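Long-range contacts in transcription elongation factor SPT6 (Candida glabrata, PDB 3PJP), which binds the phosphorylated C-terminal repeats of RNA polymerase II through its tandem SH2 domain and, in the whole protein, probably acts as a histone H3-H4 chaperone during transcription elongation: residues 11-16 / 33-38; 45-50 / 59-64; 53-58 / 139-144; 102-107 / 179-184. All blocks are in the same frame, centred on the assembly; numbering follows the deposited sequence. Where two conformers were deposited one is given.

Interaction 1: residues 11-16 / 33-38; sequences PYYFPF and FVIRQS. With ACT (acetate ion), chain C.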
# COMPACT_ATOMS: atom_id res chain seq x y z
N PRO A 11 10.19 -9.44 -19.85
CA PRO A 11 10.74 -8.13 -20.20
C PRO A 11 11.16 -7.29 -19.01
O PRO A 11 12.08 -6.48 -19.13
CB PRO A 11 9.59 -7.45 -20.94
CG PRO A 11 8.75 -8.55 -21.45
CD PRO A 11 8.85 -9.65 -20.44
N TYR A 12 10.49 -7.44 -17.87
CA TYR A 12 10.82 -6.63 -16.70
C TYR A 12 11.64 -7.38 -15.67
O TYR A 12 11.81 -6.89 -14.54
CB TYR A 12 9.53 -6.08 -16.07
CG TYR A 12 8.94 -4.92 -16.83
CD1 TYR A 12 9.34 -3.62 -16.58
CD2 TYR A 12 7.99 -5.13 -17.82
CE1 TYR A 12 8.81 -2.55 -17.29
CE2 TYR A 12 7.45 -4.07 -18.53
CZ TYR A 12 7.86 -2.79 -18.26
OH TYR A 12 7.33 -1.73 -18.96
N TYR A 13 12.15 -8.56 -16.02
CA TYR A 13 13.00 -9.31 -15.11
C TYR A 13 14.48 -8.95 -15.21
O TYR A 13 15.08 -9.05 -16.28
CB TYR A 13 12.86 -10.83 -15.27
CG TYR A 13 13.78 -11.58 -14.36
CD1 TYR A 13 15.05 -11.98 -14.78
CD2 TYR A 13 13.42 -11.86 -13.04
CE1 TYR A 13 15.91 -12.66 -13.94
CE2 TYR A 13 14.28 -12.54 -12.20
CZ TYR A 13 15.52 -12.94 -12.65
OH TYR A 13 16.38 -13.62 -11.81
N PHE A 14 15.05 -8.54 -14.08
CA PHE A 14 16.50 -8.37 -13.93
C PHE A 14 16.91 -8.96 -12.59
O PHE A 14 16.22 -8.75 -11.59
CB PHE A 14 16.87 -6.89 -13.93
CG PHE A 14 16.31 -6.14 -15.09
CD1 PHE A 14 15.11 -5.48 -14.99
CD2 PHE A 14 17.00 -6.09 -16.30
CE1 PHE A 14 14.58 -4.78 -16.05
CE2 PHE A 14 16.48 -5.40 -17.38
CZ PHE A 14 15.27 -4.74 -17.26
N PRO A 15 18.06 -9.65 -12.55
CA PRO A 15 18.53 -10.27 -11.30
C PRO A 15 19.11 -9.26 -10.29
O PRO A 15 20.17 -9.52 -9.72
CB PRO A 15 19.64 -11.23 -11.76
CG PRO A 15 19.66 -11.16 -13.26
CD PRO A 15 19.01 -9.87 -13.65
N PHE A 16 18.41 -8.14 -10.08
CA PHE A 16 18.76 -7.14 -9.08
C PHE A 16 18.49 -7.67 -7.69
O PHE A 16 17.64 -8.55 -7.49
CB PHE A 16 17.87 -5.90 -9.22
CG PHE A 16 18.19 -5.04 -10.41
CD1 PHE A 16 19.49 -4.87 -10.84
CD2 PHE A 16 17.18 -4.37 -11.07
CE1 PHE A 16 19.77 -4.07 -11.93
CE2 PHE A 16 17.45 -3.56 -12.15
CZ PHE A 16 18.75 -3.41 -12.58
N PHE A 33 8.15 -0.64 -12.29
CA PHE A 33 8.53 -1.78 -11.47
C PHE A 33 9.61 -2.62 -12.15
O PHE A 33 9.91 -2.43 -13.32
CB PHE A 33 7.29 -2.66 -11.18
CG PHE A 33 6.76 -3.38 -12.39
CD1 PHE A 33 7.17 -4.67 -12.69
CD2 PHE A 33 5.88 -2.75 -13.24
CE1 PHE A 33 6.69 -5.33 -13.82
CE2 PHE A 33 5.40 -3.40 -14.38
CZ PHE A 33 5.81 -4.69 -14.66
N VAL A 34 10.18 -3.54 -11.38
CA VAL A 34 10.96 -4.63 -11.94
C VAL A 34 10.60 -5.91 -11.21
O VAL A 34 10.20 -5.88 -10.04
CB VAL A 34 12.48 -4.41 -11.80
CG1 VAL A 34 12.94 -3.27 -12.70
CG2 VAL A 34 12.86 -4.18 -10.34
N ILE A 35 10.71 -7.03 -11.91
CA ILE A 35 10.69 -8.33 -11.27
C ILE A 35 12.16 -8.70 -11.06
O ILE A 35 13.01 -8.39 -11.89
CB ILE A 35 9.99 -9.36 -12.18
CG1 ILE A 35 8.66 -8.79 -12.65
CG2 ILE A 35 9.82 -10.69 -11.46
CD1 ILE A 35 7.89 -9.73 -13.57
N ARG A 36 12.48 -9.34 -9.95
CA ARG A 36 13.89 -9.59 -9.65
C ARG A 36 14.13 -10.83 -8.81
O ARG A 36 13.19 -11.51 -8.38
CB ARG A 36 14.50 -8.38 -8.94
CG ARG A 36 13.81 -8.02 -7.63
CD ARG A 36 14.60 -6.93 -6.89
NE ARG A 36 13.96 -6.51 -5.64
CZ ARG A 36 14.08 -7.15 -4.48
NH1 ARG A 36 14.78 -8.27 -4.41
NH2 ARG A 36 13.49 -6.67 -3.39
N GLN A 37 15.41 -11.08 -8.59
CA GLN A 37 15.91 -12.10 -7.68
C GLN A 37 15.45 -11.78 -6.26
O GLN A 37 15.46 -10.62 -5.85
CB GLN A 37 17.44 -12.12 -7.77
CG GLN A 37 18.17 -12.86 -6.66
CD GLN A 37 19.68 -12.58 -6.67
OE1 GLN A 37 20.45 -13.24 -7.37
NE2 GLN A 37 20.09 -11.58 -5.90
N SER A 38 15.02 -12.80 -5.53
CA SER A 38 14.69 -12.64 -4.12
C SER A 38 15.87 -13.03 -3.24
O SER A 38 16.57 -14.00 -3.52
CB SER A 38 13.48 -13.48 -3.77
OG SER A 38 13.26 -13.49 -2.37
C ACT C . 14.34 -9.39 -1.25
O ACT C . 14.10 -8.16 -1.22
OXT ACT C . 15.28 -9.74 -1.98
CH3 ACT C . 13.53 -10.36 -0.45

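Interaction 2: residues 45-50 / 59-64; sequences LAITWK and VDIQEL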
# COMPACT_ATOMS: atom_id res chain seq x y z
N LEU A 45 10.66 -15.11 -5.87
CA LEU A 45 11.04 -13.99 -6.71
C LEU A 45 10.52 -12.74 -6.03
O LEU A 45 9.87 -12.83 -4.97
CB LEU A 45 10.43 -14.11 -8.12
CG LEU A 45 10.83 -15.27 -9.02
CD1 LEU A 45 9.86 -15.37 -10.19
CD2 LEU A 45 12.27 -15.12 -9.52
N ALA A 46 10.79 -11.58 -6.60
CA ALA A 46 10.34 -10.35 -5.97
C ALA A 46 9.96 -9.29 -6.99
O ALA A 46 10.45 -9.28 -8.11
CB ALA A 46 11.41 -9.82 -5.01
N ILE A 47 9.06 -8.40 -6.60
CA ILE A 47 8.76 -7.23 -7.41
C ILE A 47 9.06 -5.99 -6.59
O ILE A 47 8.65 -5.88 -5.44
CB ILE A 47 7.30 -7.20 -7.88
CG1 ILE A 47 7.09 -8.19 -9.03
CG2 ILE A 47 6.90 -5.81 -8.34
CD1 ILE A 47 5.62 -8.37 -9.41
N THR A 48 9.81 -5.06 -7.18
CA THR A 48 9.99 -3.76 -6.56
C THR A 48 9.27 -2.74 -7.40
O THR A 48 9.37 -2.76 -8.62
CB THR A 48 11.49 -3.36 -6.47
OG1 THR A 48 12.19 -4.31 -5.66
CG2 THR A 48 11.63 -1.97 -5.88
N TRP A 49 8.51 -1.85 -6.77
CA TRP A 49 7.81 -0.82 -7.53
C TRP A 49 7.86 0.52 -6.84
O TRP A 49 8.10 0.60 -5.63
CB TRP A 49 6.37 -1.24 -7.88
CG TRP A 49 5.38 -1.39 -6.72
CD1 TRP A 49 5.33 -2.41 -5.81
CD2 TRP A 49 4.30 -0.52 -6.41
NE1 TRP A 49 4.27 -2.21 -4.93
CE2 TRP A 49 3.63 -1.05 -5.28
CE3 TRP A 49 3.83 0.67 -6.97
CZ2 TRP A 49 2.51 -0.43 -4.71
CZ3 TRP A 49 2.73 1.28 -6.41
CH2 TRP A 49 2.08 0.73 -5.29
N LYS A 50 7.67 1.58 -7.62
CA LYS A 50 7.81 2.94 -7.11
C LYS A 50 6.46 3.56 -6.77
O LYS A 50 5.58 3.65 -7.61
CB LYS A 50 8.56 3.83 -8.10
CG LYS A 50 8.81 5.24 -7.58
CD LYS A 50 9.49 6.14 -8.62
CE LYS A 50 9.70 7.54 -8.04
NZ LYS A 50 10.43 8.45 -8.96
N VAL A 59 7.79 -6.54 -2.98
CA VAL A 59 6.72 -7.52 -2.89
C VAL A 59 7.29 -8.90 -3.12
O VAL A 59 7.95 -9.14 -4.14
CB VAL A 59 5.65 -7.21 -3.94
CG1 VAL A 59 4.47 -8.19 -3.82
CG2 VAL A 59 5.18 -5.77 -3.80
N ASP A 60 7.08 -9.80 -2.17
CA ASP A 60 7.61 -11.15 -2.33
C ASP A 60 6.68 -12.04 -3.11
O ASP A 60 5.46 -11.99 -2.95
CB ASP A 60 7.93 -11.80 -0.99
CG ASP A 60 8.50 -13.20 -1.16
OD1 ASP A 60 9.70 -13.32 -1.46
OD2 ASP A 60 7.74 -14.17 -0.98
N ILE A 61 7.27 -12.85 -3.98
CA ILE A 61 6.54 -13.87 -4.73
C ILE A 61 7.05 -15.25 -4.33
O ILE A 61 8.23 -15.57 -4.50
CB ILE A 61 6.72 -13.66 -6.25
CG1 ILE A 61 6.22 -12.28 -6.67
CG2 ILE A 61 5.92 -14.71 -7.02
CD1 ILE A 61 6.70 -11.87 -8.06
N GLN A 62 6.16 -16.08 -3.78
CA GLN A 62 6.52 -17.45 -3.43
C GLN A 62 6.14 -18.40 -4.56
O GLN A 62 5.02 -18.37 -5.08
CB GLN A 62 5.81 -17.87 -2.14
CG GLN A 62 5.88 -19.36 -1.82
CD GLN A 62 7.14 -19.75 -1.07
OE1 GLN A 62 7.36 -19.31 0.07
NE2 GLN A 62 7.97 -20.59 -1.69
N GLU A 63 7.08 -19.26 -4.95
CA GLU A 63 6.77 -20.25 -5.99
C GLU A 63 6.29 -21.56 -5.39
O GLU A 63 6.78 -21.99 -4.35
CB GLU A 63 8.00 -20.55 -6.82
CG GLU A 63 8.56 -19.39 -7.57
CD GLU A 63 9.79 -19.81 -8.34
OE1 GLU A 63 10.86 -19.88 -7.71
OE2 GLU A 63 9.68 -20.09 -9.55
N LEU A 64 5.34 -22.19 -6.07
CA LEU A 64 4.95 -23.56 -5.77
C LEU A 64 4.99 -24.36 -7.06
O LEU A 64 4.95 -23.81 -8.16
CB LEU A 64 3.53 -23.61 -5.21
CG LEU A 64 3.13 -22.63 -4.11
CD1 LEU A 64 1.67 -22.83 -3.79
CD2 LEU A 64 4.00 -22.80 -2.87

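Interaction 3: residues 53-58 / 139-144; sequences KDLFQH and LNYENP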
# COMPACT_ATOMS: atom_id res chain seq x y z
N LYS A 53 8.36 9.70 -4.80
CA LYS A 53 9.77 10.11 -4.70
C LYS A 53 10.48 9.34 -3.58
O LYS A 53 10.09 9.41 -2.42
CB LYS A 53 9.89 11.62 -4.48
CG LYS A 53 11.32 12.11 -4.31
CD LYS A 53 11.37 13.64 -4.23
CE LYS A 53 12.73 14.14 -3.75
NZ LYS A 53 13.83 13.87 -4.72
N ASP A 54 11.52 8.61 -3.96
CA ASP A 54 12.31 7.83 -3.01
C ASP A 54 11.47 6.89 -2.14
O ASP A 54 11.88 6.54 -1.02
CB ASP A 54 13.17 8.77 -2.15
CG ASP A 54 14.14 9.60 -2.99
OD1 ASP A 54 14.60 9.10 -4.05
OD2 ASP A 54 14.44 10.75 -2.61
N LEU A 55 10.31 6.48 -2.64
CA LEU A 55 9.42 5.60 -1.88
C LEU A 55 9.10 4.34 -2.69
O LEU A 55 8.43 4.40 -3.72
CB LEU A 55 8.13 6.34 -1.49
CG LEU A 55 7.15 5.62 -0.56
CD1 LEU A 55 7.77 5.37 0.81
CD2 LEU A 55 5.86 6.40 -0.42
N PHE A 56 9.62 3.20 -2.24
CA PHE A 56 9.49 1.96 -2.99
C PHE A 56 8.99 0.83 -2.13
O PHE A 56 9.33 0.74 -0.94
CB PHE A 56 10.84 1.53 -3.56
CG PHE A 56 11.61 2.63 -4.18
CD1 PHE A 56 11.45 2.94 -5.53
CD2 PHE A 56 12.50 3.38 -3.43
CE1 PHE A 56 12.19 3.97 -6.11
CE2 PHE A 56 13.23 4.40 -4.00
CZ PHE A 56 13.06 4.70 -5.34
N GLN A 57 8.22 -0.05 -2.75
CA GLN A 57 7.77 -1.24 -2.07
C GLN A 57 8.34 -2.49 -2.71
O GLN A 57 8.42 -2.60 -3.94
CB GLN A 57 6.24 -1.30 -2.05
CG GLN A 57 5.70 -2.57 -1.42
CD GLN A 57 4.20 -2.53 -1.29
OE1 GLN A 57 3.46 -2.77 -2.24
NE2 GLN A 57 3.73 -2.19 -0.09
N HIS A 58 8.76 -3.42 -1.86
CA HIS A 58 9.23 -4.72 -2.31
C HIS A 58 8.19 -5.78 -1.97
O HIS A 58 7.76 -5.89 -0.81
CB HIS A 58 10.58 -5.03 -1.67
CG HIS A 58 11.61 -3.97 -1.91
ND1 HIS A 58 12.46 -4.00 -3.00
CD2 HIS A 58 11.94 -2.86 -1.21
CE1 HIS A 58 13.27 -2.96 -2.96
NE2 HIS A 58 12.98 -2.25 -1.88
N LEU A 139 0.66 9.83 3.40
CA LEU A 139 1.55 8.71 3.16
C LEU A 139 2.47 8.44 4.33
O LEU A 139 3.03 9.35 4.93
CB LEU A 139 2.37 8.95 1.90
CG LEU A 139 1.69 8.54 0.60
CD1 LEU A 139 2.43 9.12 -0.61
CD2 LEU A 139 1.63 7.02 0.51
N ASN A 140 2.62 7.16 4.66
CA ASN A 140 3.60 6.73 5.65
C ASN A 140 4.92 6.51 4.93
O ASN A 140 5.12 5.50 4.27
CB ASN A 140 3.13 5.44 6.33
CG ASN A 140 4.01 5.04 7.53
OD1 ASN A 140 5.23 5.28 7.53
ND2 ASN A 140 3.39 4.43 8.53
N TYR A 141 5.83 7.47 5.07
CA TYR A 141 7.04 7.43 4.27
C TYR A 141 8.08 6.45 4.79
O TYR A 141 9.01 6.08 4.08
CB TYR A 141 7.63 8.84 4.13
CG TYR A 141 6.77 9.77 3.31
CD1 TYR A 141 5.89 10.65 3.93
CD2 TYR A 141 6.82 9.76 1.92
CE1 TYR A 141 5.09 11.50 3.19
CE2 TYR A 141 6.02 10.61 1.17
CZ TYR A 141 5.16 11.47 1.81
OH TYR A 141 4.36 12.32 1.06
N GLU A 142 7.93 6.02 6.04
CA GLU A 142 8.89 5.09 6.61
C GLU A 142 8.47 3.63 6.48
O GLU A 142 9.27 2.72 6.69
CB GLU A 142 9.18 5.44 8.07
CG GLU A 142 9.94 6.76 8.25
CD GLU A 142 9.05 7.97 8.02
OE1 GLU A 142 9.57 9.03 7.59
OE2 GLU A 142 7.84 7.87 8.29
N ASN A 143 7.21 3.41 6.13
CA ASN A 143 6.71 2.06 5.95
C ASN A 143 5.94 2.03 4.64
O ASN A 143 4.72 2.17 4.64
CB ASN A 143 5.79 1.67 7.11
CG ASN A 143 6.48 1.81 8.45
OD1 ASN A 143 6.99 0.83 9.00
ND2 ASN A 143 6.53 3.02 8.96
N PRO A 144 6.66 1.87 3.52
CA PRO A 144 6.05 2.02 2.20
C PRO A 144 4.83 1.13 2.00
O PRO A 144 4.87 -0.08 2.25
CB PRO A 144 7.17 1.59 1.24
CG PRO A 144 8.42 1.89 1.99
CD PRO A 144 8.11 1.59 3.43

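Interaction 4: residues 102-107 / 179-184; sequences NELTSN and PTVIQL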
# COMPACT_ATOMS: atom_id res chain seq x y z
N ASN A 102 -3.46 5.43 -6.50
CA ASN A 102 -3.89 6.67 -7.13
C ASN A 102 -5.28 7.10 -6.66
O ASN A 102 -5.53 8.30 -6.51
CB ASN A 102 -3.83 6.57 -8.65
CG ASN A 102 -2.40 6.70 -9.18
OD1 ASN A 102 -1.65 7.58 -8.75
ND2 ASN A 102 -2.03 5.83 -10.10
N GLU A 103 -6.17 6.14 -6.42
CA GLU A 103 -7.50 6.46 -5.88
C GLU A 103 -7.39 7.21 -4.56
O GLU A 103 -8.04 8.24 -4.36
CB GLU A 103 -8.35 5.19 -5.70
CG GLU A 103 -9.82 5.47 -5.41
CD GLU A 103 -10.63 4.20 -5.24
OE1 GLU A 103 -10.33 3.20 -5.92
OE2 GLU A 103 -11.58 4.21 -4.42
N LEU A 104 -6.55 6.71 -3.66
CA LEU A 104 -6.38 7.38 -2.37
C LEU A 104 -5.67 8.74 -2.46
O LEU A 104 -6.15 9.71 -1.88
CB LEU A 104 -5.76 6.45 -1.31
CG LEU A 104 -5.73 6.97 0.14
CD1 LEU A 104 -7.09 7.49 0.57
CD2 LEU A 104 -5.27 5.88 1.10
N THR A 105 -4.56 8.83 -3.18
CA THR A 105 -3.82 10.09 -3.24
C THR A 105 -4.58 11.19 -4.00
O THR A 105 -4.30 12.37 -3.83
CB THR A 105 -2.39 9.94 -3.80
OG1 THR A 105 -2.44 9.56 -5.19
CG2 THR A 105 -1.62 8.89 -3.01
N SER A 106 -5.52 10.78 -4.85
CA SER A 106 -6.31 11.74 -5.61
C SER A 106 -7.49 12.28 -4.80
O SER A 106 -8.18 13.20 -5.23
CB SER A 106 -6.83 11.10 -6.90
OG SER A 106 -7.77 10.08 -6.62
N ASN A 107 -7.71 11.70 -3.63
CA ASN A 107 -8.87 12.07 -2.83
C ASN A 107 -8.73 13.44 -2.19
O ASN A 107 -7.62 13.85 -1.82
CB ASN A 107 -9.15 11.03 -1.76
CG ASN A 107 -10.56 11.14 -1.21
OD1 ASN A 107 -10.79 11.79 -0.19
ND2 ASN A 107 -11.52 10.54 -1.92
N PRO A 179 -12.79 -2.00 -0.25
CA PRO A 179 -12.37 -2.04 -1.66
C PRO A 179 -12.30 -0.68 -2.37
O PRO A 179 -11.69 -0.60 -3.45
CB PRO A 179 -13.44 -2.91 -2.33
CG PRO A 179 -14.08 -3.67 -1.20
CD PRO A 179 -14.03 -2.76 -0.02
N THR A 180 -12.94 0.34 -1.81
CA THR A 180 -12.91 1.69 -2.37
C THR A 180 -12.64 2.72 -1.27
O THR A 180 -12.81 2.43 -0.08
CB THR A 180 -14.24 2.08 -3.00
OG1 THR A 180 -15.23 2.22 -1.96
CG2 THR A 180 -14.69 1.03 -4.01
N VAL A 181 -12.28 3.94 -1.67
CA VAL A 181 -12.00 5.00 -0.69
C VAL A 181 -13.29 5.40 0.02
O VAL A 181 -13.28 5.67 1.21
CB VAL A 181 -11.33 6.23 -1.33
CG1 VAL A 181 -11.34 7.42 -0.35
CG2 VAL A 181 -9.92 5.90 -1.75
N ILE A 182 -14.40 5.41 -0.71
CA ILE A 182 -15.70 5.68 -0.11
C ILE A 182 -16.05 4.67 0.99
O ILE A 182 -16.53 5.06 2.06
CB ILE A 182 -16.81 5.70 -1.19
CG1 ILE A 182 -16.66 6.95 -2.06
CG2 ILE A 182 -18.19 5.68 -0.54
CD1 ILE A 182 -17.45 6.91 -3.35
N GLN A 183 -15.83 3.39 0.73
CA GLN A 183 -16.13 2.36 1.73
C GLN A 183 -15.18 2.48 2.91
O GLN A 183 -15.56 2.22 4.05
CB GLN A 183 -16.03 0.96 1.13
CG GLN A 183 -17.26 0.49 0.34
CD GLN A 183 -16.97 -0.81 -0.41
OE1 GLN A 183 -16.04 -0.87 -1.22
NE2 GLN A 183 -17.76 -1.85 -0.15
N LEU A 184 -13.93 2.85 2.63
CA LEU A 184 -12.95 3.06 3.68
C LEU A 184 -13.37 4.17 4.64
O LEU A 184 -13.27 4.02 5.87
CB LEU A 184 -11.60 3.43 3.07
CG LEU A 184 -10.50 3.91 4.02
CD1 LEU A 184 -10.08 2.77 4.93
CD2 LEU A 184 -9.32 4.35 3.16
O HOH W 1 -11.77 0.92 -5.84
O HOH W 2 -13.96 5.46 -3.75

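Interaction 1: residues 11-16 / 33-38
Residues 12-14 run parallel to the start of strand 33-37, with Tyr13 paired to Ile35 at a CA-CA distance of 4.6 Å. This is the edge of the N-terminal SH2 domain's sheet, where strand 13-14, helix 18-25 and strand 33-37 form a beta-alpha-beta unit. Two backbone bonds join the strands. Ile35 N donates to Tyr12 O from above the carbonyl plane, and Phe14 N reaches Ile35 O nearly along the C=O axis. The Tyr12 and Phe33 rings stack face to face, offset, with centroids 4.5 Å apart and planes at 28°. Phe33 CG sits in the crowded position between backbone N and carbonyl carbon (chi1 69°), which brings CE1 and CZ over the base of the Tyr12 ring. Tyr13 CD2 rests near Ile35 CG2, and Phe14 CD1 touches Val34 CG1 at 3.9 Å. Pro15 centres an inverse gamma turn, and beyond it Phe16 O lies 3.5 Å from Arg36 CB. Arg36 is probably the phosphate-binding arginine of this SH2 domain; Phe33-Arg36 (FVIR) resembles the family's FLVR motif. Its chain is extended from CG to NE, and Thr48 OG1 holds NE. Gln37 O takes a bond from NH1. An acetate, probably from the crystallisation liquor, sits at the guanidinium edge as a phosphate might: Arg36 NH1 meets OXT at 2.9 Å, and Arg36 NH2 meets O at 2.7 Å.

Interaction 2: residues 45-50 / 59-64
Strands 45-50 and 59-64 run antiparallel, their axes 4.6 Å apart. Leu45 pairs with Ile61 and Ile47 with Val59 as hydrogen-bonded pairs, with the non-hydrogen-bonded pair Ala46-Asp60 between them. The shortest of the four backbone bonds is Val59 N to Ile47 O at 2.7 Å, nearly along the C=O axis. Leu45, Ile47, Val59 and Ile61 share one face of the sheet. Ile47 and Ile61 both hold CG1 anti to the carbonyl carbon, with CD1 extended beyond it. The two side chains cross obliquely, and Ile61 CD1 lies 3.8 Å from Ile47 CG1. Val59 turns CG1 anti to its backbone N (chi1 -178°). Its CG2 meets the edge of the Trp49 indole in the ring plane, 3.8 Å from Trp49 NE1. Trp49 CG takes the crowded position between N and carbonyl carbon (chi1 66°), and Gln57 OE1 accepts from NE1. Helix 86-105 covers this apolar face, with Tyr93 on Val59 and Leu94 on Trp49. On the other face, Asp60 OD1 is bonded to His44 ND1. Ala46 CB lies on this face too, about 5 Å from a bound acetate. The arrangement is the central beta hairpin of an SH2 domain, with a helix on its apolar side and the probable phosphate pocket on the other.

Interaction 3: residues 53-58 / 139-144
Here the two halves of the tandem SH2 domain meet. The start of strand 55-64, from the N-terminal sheet, packs on the loop between strands 134-139 and 146-152 of the C-terminal sheet. The tight part centres on Leu55, which points at the loop. Its CG is anti to the backbone N (chi1 -173°), and with chi2 at 64° both methyls reach the loop. Leu55 CD1 touches Tyr141 O at 3.6 Å and Pro144 CG at 3.7 Å. Leu55 CD2 lies 4.2 Å from Tyr141 CD2 and reaches Leu139 CD2 more distantly. Pro144 lies close against the strand backbone, with its CB 3.2 Å from Phe56 O. Towards solvent the contact loosens. Glu142 and Asn143 point away from the strand and are exposed. On the other segment, Asp54 is exposed and pairs with Arg26. The loop is braced from within: Asn140 OD1 receives a straight bond from Asn143 ND2 at 3.0 Å, and weak ones from the backbone N of Glu142 and Asn143. The polar link between the segments is weak as well. The Gln57 side chain is extended beyond CG, and its OE1 is taken by Trp49 NE1 and Lys97 NZ. Its other end, Gln57 NE2, makes a long, bent bond of 3.4 Å to Pro144 O.

Interaction 4: residues 102-107 / 179-184
One direct hydrogen bond joins the segments. Val181 N donates to Glu103 OE2 at 2.9 Å, with an angle of 164° at the hydrogen. The donor lies above the carboxylate plane. Glu103 reaches it with CG anti to its backbone N (chi1 -169°) and an extended chain. Two waters add to the polar link. One donates to Glu103 OE1 and Pro179 O; the other donates to Glu103 OE2 and accepts from Ile182 N, 3.1 Å away. The carboxylate thus faces the first turn of helix 181-191, where the helix dipole probably helps to stabilise its negative charge. Thr180 is the N-cap of that helix: its OG1 accepts from Gln183 N at 3.0 Å. The contact joins the C-terminal end of helix 86-105, from the N-terminal SH2 domain, to the last helix of the C-terminal one. Apolar packing centres on Val181. Its CG2 lies against Glu103 CG at 3.7 Å and Leu104 CD1 at 4.0 Å. The Leu104 and Val181 side chains cross at about a right angle, and both also touch Phe171. The other methyl, Val181 CG1, meets the amide end of Asn107, 3.5 Å from ND2. The oxygen of that amide, Asn107 OD1, is bonded to Lys109 N.

In the fold
Interactions 1 and 2 lie in one sheet, their centres 9 Å apart. Arg36 N meets Ala46 O at 2.7 Å. With Thr48 also holding the Arg36 side chain, the hairpin helps to position the arginine that binds the acetate in the probable phosphate pocket. Interaction 3 uses the same strand 55-64 as interaction 2, and Thr48 OG1 is bonded to His58 ND1 at 2.7 Å. That strand therefore starts at the boundary between the two SH2 domains and passes beside the probable pocket. Interaction 4 is a second bridge across this boundary. Its centre is 18 Å from that of interaction 3 and 29 Å from that of interaction 1, well away from the acetate.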